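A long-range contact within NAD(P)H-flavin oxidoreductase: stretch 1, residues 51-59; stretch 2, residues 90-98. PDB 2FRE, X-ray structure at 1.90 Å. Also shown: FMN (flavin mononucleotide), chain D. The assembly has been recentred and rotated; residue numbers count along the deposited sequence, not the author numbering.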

# COMPACT_ATOMS: atom_id res chain seq x y z
N ASN A 51 -1.55 -4.43 -14.12
CA ASN A 51 -2.96 -4.22 -13.79
C ASN A 51 -3.70 -5.52 -13.50
O ASN A 51 -4.89 -5.65 -13.82
CB ASN A 51 -3.68 -3.47 -14.92
CG ASN A 51 -4.98 -2.82 -14.46
OD1 ASN A 51 -5.08 -2.39 -13.32
ND2 ASN A 51 -5.96 -2.70 -15.37
N HIS A 52 -3.02 -6.48 -12.88
CA HIS A 52 -3.61 -7.77 -12.57
C HIS A 52 -4.68 -7.68 -11.49
O HIS A 52 -5.56 -8.53 -11.43
CB HIS A 52 -2.54 -8.79 -12.13
CG HIS A 52 -1.73 -9.35 -13.25
ND1 HIS A 52 -2.28 -9.77 -14.44
CD2 HIS A 52 -0.40 -9.62 -13.34
CE1 HIS A 52 -1.33 -10.24 -15.23
NE2 HIS A 52 -0.19 -10.18 -14.58
N GLN A 53 -4.56 -6.69 -10.60
CA GLN A 53 -5.53 -6.44 -9.53
C GLN A 53 -5.75 -7.70 -8.70
O GLN A 53 -6.86 -8.27 -8.71
CB GLN A 53 -6.86 -5.94 -10.12
CG GLN A 53 -6.74 -4.74 -11.06
CD GLN A 53 -7.99 -4.52 -11.92
OE1 GLN A 53 -9.06 -4.22 -11.40
NE2 GLN A 53 -7.85 -4.68 -13.23
N PRO A 54 -4.69 -8.17 -8.02
CA PRO A 54 -4.70 -9.46 -7.33
C PRO A 54 -5.43 -9.49 -5.98
O PRO A 54 -5.69 -10.56 -5.44
CB PRO A 54 -3.20 -9.76 -7.13
CG PRO A 54 -2.59 -8.37 -6.97
CD PRO A 54 -3.37 -7.50 -7.93
N TRP A 55 -5.77 -8.32 -5.45
CA TRP A 55 -6.52 -8.22 -4.19
C TRP A 55 -7.95 -8.76 -4.27
O TRP A 55 -8.64 -8.64 -5.29
CB TRP A 55 -6.60 -6.76 -3.73
CG TRP A 55 -6.88 -5.80 -4.86
CD1 TRP A 55 -8.06 -5.58 -5.49
CD2 TRP A 55 -5.91 -4.97 -5.51
NE1 TRP A 55 -7.90 -4.67 -6.50
CE2 TRP A 55 -6.58 -4.27 -6.53
CE3 TRP A 55 -4.54 -4.77 -5.34
CZ2 TRP A 55 -5.94 -3.35 -7.34
CZ3 TRP A 55 -3.91 -3.87 -6.14
CH2 TRP A 55 -4.60 -3.17 -7.14
N ARG A 56 -8.40 -9.34 -3.16
CA ARG A 56 -9.79 -9.65 -2.92
C ARG A 56 -10.13 -9.23 -1.49
O ARG A 56 -9.25 -9.18 -0.61
CB ARG A 56 -10.05 -11.15 -3.08
CG ARG A 56 -9.62 -11.74 -4.40
CD ARG A 56 -10.49 -11.29 -5.56
NE ARG A 56 -10.15 -12.04 -6.77
CZ ARG A 56 -9.18 -11.69 -7.64
NH1 ARG A 56 -8.43 -10.61 -7.46
NH2 ARG A 56 -8.95 -12.45 -8.69
N PHE A 57 -11.41 -8.93 -1.27
CA PHE A 57 -11.93 -8.52 0.06
C PHE A 57 -13.17 -9.34 0.43
O PHE A 57 -14.15 -9.38 -0.32
CB PHE A 57 -12.29 -7.05 0.05
CG PHE A 57 -11.24 -6.19 -0.58
CD1 PHE A 57 -10.10 -5.86 0.13
CD2 PHE A 57 -11.38 -5.73 -1.88
CE1 PHE A 57 -9.11 -5.09 -0.45
CE2 PHE A 57 -10.37 -4.97 -2.48
CZ PHE A 57 -9.24 -4.65 -1.75
N VAL A 58 -13.12 -9.98 1.59
CA VAL A 58 -14.29 -10.68 2.12
C VAL A 58 -14.70 -9.94 3.40
O VAL A 58 -13.92 -9.81 4.33
CB VAL A 58 -13.99 -12.17 2.36
CG1 VAL A 58 -15.22 -12.92 2.83
CG2 VAL A 58 -13.47 -12.78 1.05
N TYR A 59 -15.92 -9.41 3.40
CA TYR A 59 -16.35 -8.49 4.43
C TYR A 59 -17.69 -8.85 5.08
O TYR A 59 -18.52 -9.57 4.50
CB TYR A 59 -16.41 -7.07 3.85
CG TYR A 59 -17.47 -6.86 2.79
CD1 TYR A 59 -18.78 -6.53 3.14
CD2 TYR A 59 -17.17 -7.00 1.44
CE1 TYR A 59 -19.76 -6.33 2.17
CE2 TYR A 59 -18.13 -6.80 0.47
CZ TYR A 59 -19.42 -6.48 0.84
OH TYR A 59 -20.36 -6.27 -0.14
N PHE A 90 -11.37 -9.28 5.52
CA PHE A 90 -10.05 -9.85 5.29
C PHE A 90 -9.57 -9.45 3.90
O PHE A 90 -10.30 -9.53 2.90
CB PHE A 90 -10.06 -11.37 5.55
CG PHE A 90 -10.45 -11.71 6.95
CD1 PHE A 90 -9.50 -11.62 7.99
CD2 PHE A 90 -11.76 -12.02 7.27
CE1 PHE A 90 -9.87 -11.89 9.30
CE2 PHE A 90 -12.14 -12.28 8.58
CZ PHE A 90 -11.19 -12.21 9.61
N VAL A 91 -8.33 -8.98 3.88
CA VAL A 91 -7.66 -8.66 2.65
C VAL A 91 -6.89 -9.89 2.18
O VAL A 91 -6.07 -10.44 2.89
CB VAL A 91 -6.70 -7.47 2.79
CG1 VAL A 91 -6.04 -7.19 1.44
CG2 VAL A 91 -7.41 -6.24 3.31
N ILE A 92 -7.20 -10.32 0.97
CA ILE A 92 -6.72 -11.56 0.40
C ILE A 92 -6.02 -11.20 -0.89
O ILE A 92 -6.33 -10.17 -1.48
CB ILE A 92 -7.93 -12.47 0.12
CG1 ILE A 92 -8.55 -12.89 1.44
CG2 ILE A 92 -7.55 -13.70 -0.71
CD1 ILE A 92 -10.01 -12.98 1.35
N SER A 93 -5.09 -12.03 -1.34
CA SER A 93 -4.50 -11.84 -2.67
C SER A 93 -4.26 -13.15 -3.41
O SER A 93 -3.92 -14.16 -2.79
CB SER A 93 -3.18 -11.06 -2.59
OG SER A 93 -2.19 -11.82 -1.93
N ARG A 94 -4.41 -13.10 -4.72
CA ARG A 94 -4.13 -14.24 -5.61
C ARG A 94 -2.61 -14.34 -5.75
O ARG A 94 -1.98 -13.39 -6.19
CB ARG A 94 -4.80 -14.03 -6.96
CG ARG A 94 -4.89 -15.29 -7.82
CD ARG A 94 -5.56 -15.05 -9.16
NE ARG A 94 -6.28 -16.26 -9.58
CZ ARG A 94 -7.55 -16.32 -9.99
NH1 ARG A 94 -8.30 -15.23 -10.11
NH2 ARG A 94 -8.07 -17.50 -10.32
N ASP A 95 -2.03 -15.48 -5.37
CA ASP A 95 -0.55 -15.61 -5.33
C ASP A 95 0.06 -16.02 -6.67
O ASP A 95 1.24 -16.36 -6.75
CB ASP A 95 -0.10 -16.58 -4.23
CG ASP A 95 -0.48 -18.03 -4.50
OD1 ASP A 95 -0.68 -18.45 -5.67
OD2 ASP A 95 -0.58 -18.76 -3.51
N HIS A 96 -0.75 -15.95 -7.71
CA HIS A 96 -0.32 -16.36 -9.02
C HIS A 96 -1.16 -15.61 -10.02
O HIS A 96 -2.19 -15.05 -9.67
CB HIS A 96 -0.60 -17.84 -9.19
CG HIS A 96 -2.04 -18.20 -8.96
ND1 HIS A 96 -2.93 -18.37 -10.00
CD2 HIS A 96 -2.75 -18.37 -7.83
CE1 HIS A 96 -4.13 -18.65 -9.51
NE2 HIS A 96 -4.04 -18.66 -8.19
N THR A 97 -0.73 -15.63 -11.26
CA THR A 97 -1.63 -15.26 -12.34
C THR A 97 -2.12 -16.55 -12.99
O THR A 97 -1.43 -17.57 -12.99
CB THR A 97 -0.97 -14.32 -13.36
OG1 THR A 97 -1.89 -14.09 -14.45
CG2 THR A 97 0.32 -14.92 -13.89
N ILE A 98 -3.34 -16.50 -13.51
CA ILE A 98 -3.93 -17.64 -14.18
C ILE A 98 -4.44 -17.18 -15.54
O ILE A 98 -5.04 -16.11 -15.66
CB ILE A 98 -5.06 -18.27 -13.34
CG1 ILE A 98 -5.58 -19.54 -14.01
CG2 ILE A 98 -6.20 -17.26 -13.08
CD1 ILE A 98 -6.44 -20.42 -13.11
N1 FMN D . 4.63 -0.39 -15.65
C2 FMN D . 5.55 -0.61 -16.67
O2 FMN D . 5.46 0.11 -17.67
N3 FMN D . 6.55 -1.52 -16.54
C4 FMN D . 6.65 -2.29 -15.40
O4 FMN D . 7.70 -2.92 -15.16
C4A FMN D . 5.72 -2.09 -14.39
N5 FMN D . 5.78 -2.84 -13.23
C5A FMN D . 4.90 -2.58 -12.19
C6 FMN D . 5.00 -3.30 -11.01
C7 FMN D . 4.13 -3.06 -9.94
C7M FMN D . 4.61 -3.49 -8.59
C8 FMN D . 3.14 -2.08 -10.06
C8M FMN D . 2.59 -1.39 -8.82
C9 FMN D . 3.04 -1.37 -11.25
C9A FMN D . 3.91 -1.63 -12.31
N10 FMN D . 3.78 -0.92 -13.48
C10 FMN D . 4.71 -1.14 -14.51
C1' FMN D . 2.53 -0.14 -13.78
C2' FMN D . 1.17 -0.85 -13.69
O2' FMN D . 0.88 -1.52 -14.93
C3' FMN D . 0.07 0.17 -13.42
O3' FMN D . 0.28 0.75 -12.15
C4' FMN D . -1.34 -0.46 -13.54
O4' FMN D . -1.63 -0.80 -14.89
C5' FMN D . -2.45 0.45 -13.05
O5' FMN D . -2.38 1.69 -13.69
P FMN D . -2.29 3.08 -12.91
O1P FMN D . -3.58 3.37 -12.23
O2P FMN D . -1.17 2.96 -11.91
O3P FMN D . -2.06 4.18 -13.91

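What joins two stretches that lie more than thirty residues apart in sequence? The frame is an antiparallel pairing of strand 55-59 with strand 90-94, built by backbone atoms. Arg56 and Ile92 form a doubly bonded pair: Arg56 N donates to Ile92 O at 2.8 Å, and Ile92 N returns the bond to Arg56 O, also at 2.8 Å. Two residues along, Val58 N reaches Phe90 O at 3.1 Å and Phe90 N reaches Val58 O at 2.9 Å. Beyond the other end of the ladder, Arg94 N donates to Pro54 O at 2.9 Å. Proline has no amide hydrogen to give, but its carbonyl is free to accept.

How does Arg56, which covers more surface than any other residue here, fit into a buried site? Its CB lies beside that of Ile92, 4.1 Å from CB to CB, so the aliphatic base of the side chain packs against a hydrocarbon neighbour. With chi1 and chi2 both m, the chain then bends back along its own stretch, and NH1 donates to Trp55 O at 2.9 Å and, weakly, to Gln53 O at 3.1 Å. The charged end thus finds carbonyl partners although the residue is buried.

Why does Ile92 suit the place next to it? It shares a face of the sheet with Arg56, Val58 and Phe90, and its branched side chain bridges two residues of the opposing strand. While its CB sits beside Arg56, its CD1 extends to Val58 CG2 at 3.5 Å, a close apolar contact. Beta-branched valine and isoleucine are well suited to an extended backbone, and here they fill space without leaving polar groups unsatisfied. On the other face, which carries Trp55, Phe57, Ser93 and Val91, the packing across the stretches is looser: Phe57 CE1 lies 4.2 Å from Val91 CG1.

What does Arg94 add where the strand gives out? Its backbone supplies the bond to Pro54, and its long side chain, with chi1 and chi2 both t, reaches out until its NH1 lies 3.2 Å from Arg56 NH2. The two guanidiniums meet near their planes, edge to edge. Both atoms are donors and both groups carry like charge, so this approach is no hydrogen bond and provides no electrostatic attraction. Farther along, Thr97 OG1 sits over one face of the His52 ring, 4.0 Å from His52 CE1, a modest contact at the more exposed margin. Altogether the two stretches bury 536 Å², both sides summed.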